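Local coordinates for protein rutinosidase (Aspergillus niger, PDB 6I1A) that hydrolyses glycosidic bonds as a secreted glycoside hydrolase family 5 enzyme, a rutinosidase probably also able to act as an exo-1,3-beta-glucanase, at residues 78-81 / 82-85. Sequence-based numbering, arbitrary orientation.
Sequences ADID and KLAS
Lys82 and Asp79 lie one turn apart on the short helix 77-85, an outer alpha-helix of the TIM barrel of this family 5 glycoside hydrolase. Four successive i to i+4 backbone bonds join residues 78-81 to 82-85, from Lys82 N to Ala78 O at 3.0 Å through to Ser85 N to Asp81 O, also 3.0 Å. The second, Leu83 N to Asp79 O, is 2.9 Å long and the straightest of the four, with an N-H...O angle of 169°.

Lys82 CB rests 3.6 Å from Asp79 O. With CG swung opposite the backbone N (chi1 -176°), the lysine chain leads outward from there before a bend at chi3 turns its amine toward the start of the helix. Lys82 NZ stops 5.0 Å from Asp79 OD1, too far for a salt bridge, though the opposite charges may attract weakly. Lys82 NZ also has long, weak ion pairs with Glu361 and Asp365 of helix 360-365, while Asp79 OD2 accepts a hydrogen bond from Thr76 N, just before the helix. Asp81, whose O receives Ser85 N, holds CG opposite its own carbonyl carbon (chi1 -66°); the carboxylate thus leans back along the helix, and OD1 takes hydrogen bonds from the hydroxyls of Tyr123 and Tyr128 on helix 113-128.

On the buried side, the Leu83 branch packs against the acceptor oxygen of its own backbone bond, CG lying 3.2 Å from Asp79 O. Its methyl meets Ile80 more loosely, Leu83 CD1 to Ile80 CD1 at 4.3 Å. Ile80 continues onto Ile120, Tyr123 and Ala124, Leu83 onto Leu27 and Ile364, and Ala84 touches Tyr128 and Met130. In the last turn Ser85 folds its hydroxyl back on the main chain, and Ser85 OG donates a hydrogen bond to Lys82 O, 2.7 Å away.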
# COMPACT_ATOMS: atom_id res chain seq x y z
N ALA A 78 5.56 -39.01 8.02
CA ALA A 78 6.73 -38.49 8.75
C ALA A 78 6.68 -36.95 8.80
O ALA A 78 7.03 -36.40 9.87
CB ALA A 78 8.02 -38.96 8.08
N ASP A 79 6.30 -36.30 7.68
CA ASP A 79 6.16 -34.83 7.67
C ASP A 79 5.09 -34.40 8.66
O ASP A 79 5.27 -33.42 9.46
CB ASP A 79 5.88 -34.30 6.27
CG ASP A 79 7.04 -34.57 5.36
OD1 ASP A 79 8.11 -33.94 5.55
OD2 ASP A 79 6.91 -35.44 4.48
N ILE A 80 3.95 -35.08 8.71
CA ILE A 80 2.88 -34.73 9.66
C ILE A 80 3.37 -34.87 11.10
O ILE A 80 3.09 -34.04 11.94
CB ILE A 80 1.61 -35.55 9.41
CG1 ILE A 80 1.20 -35.46 7.93
CG2 ILE A 80 0.48 -35.16 10.36
CD1 ILE A 80 1.17 -34.06 7.34
N ASP A 81 4.11 -35.96 11.41
CA ASP A 81 4.68 -36.11 12.76
C ASP A 81 5.64 -34.97 13.11
O ASP A 81 5.56 -34.44 14.24
CB ASP A 81 5.39 -37.45 12.88
CG ASP A 81 4.46 -38.66 12.79
OD1 ASP A 81 3.28 -38.55 13.16
OD2 ASP A 81 4.97 -39.73 12.39
N LYS A 82 6.47 -34.58 12.17
CA LYS A 82 7.42 -33.47 12.45
C LYS A 82 6.66 -32.16 12.69
O LYS A 82 6.92 -31.40 13.65
CB LYS A 82 8.36 -33.30 11.29
CG LYS A 82 9.41 -32.22 11.59
CD LYS A 82 10.33 -32.00 10.51
CE LYS A 82 11.03 -33.23 9.95
NZ LYS A 82 11.81 -32.89 8.72
N LEU A 83 5.67 -31.89 11.84
CA LEU A 83 4.85 -30.67 12.01
C LEU A 83 4.14 -30.69 13.36
O LEU A 83 4.10 -29.66 14.06
CB LEU A 83 3.86 -30.61 10.84
CG LEU A 83 4.50 -30.35 9.48
CD1 LEU A 83 3.52 -30.61 8.35
CD2 LEU A 83 5.08 -28.95 9.39
N ALA A 84 3.53 -31.80 13.76
CA ALA A 84 2.86 -31.92 15.05
C ALA A 84 3.84 -31.65 16.20
O ALA A 84 3.49 -30.98 17.17
CB ALA A 84 2.26 -33.30 15.21
N SER A 85 5.06 -32.13 16.05
CA SER A 85 6.11 -31.97 17.11
C SER A 85 6.42 -30.48 17.25
O SER A 85 6.89 -30.09 18.35
CB SER A 85 7.35 -32.81 16.82
OG SER A 85 8.25 -32.19 15.90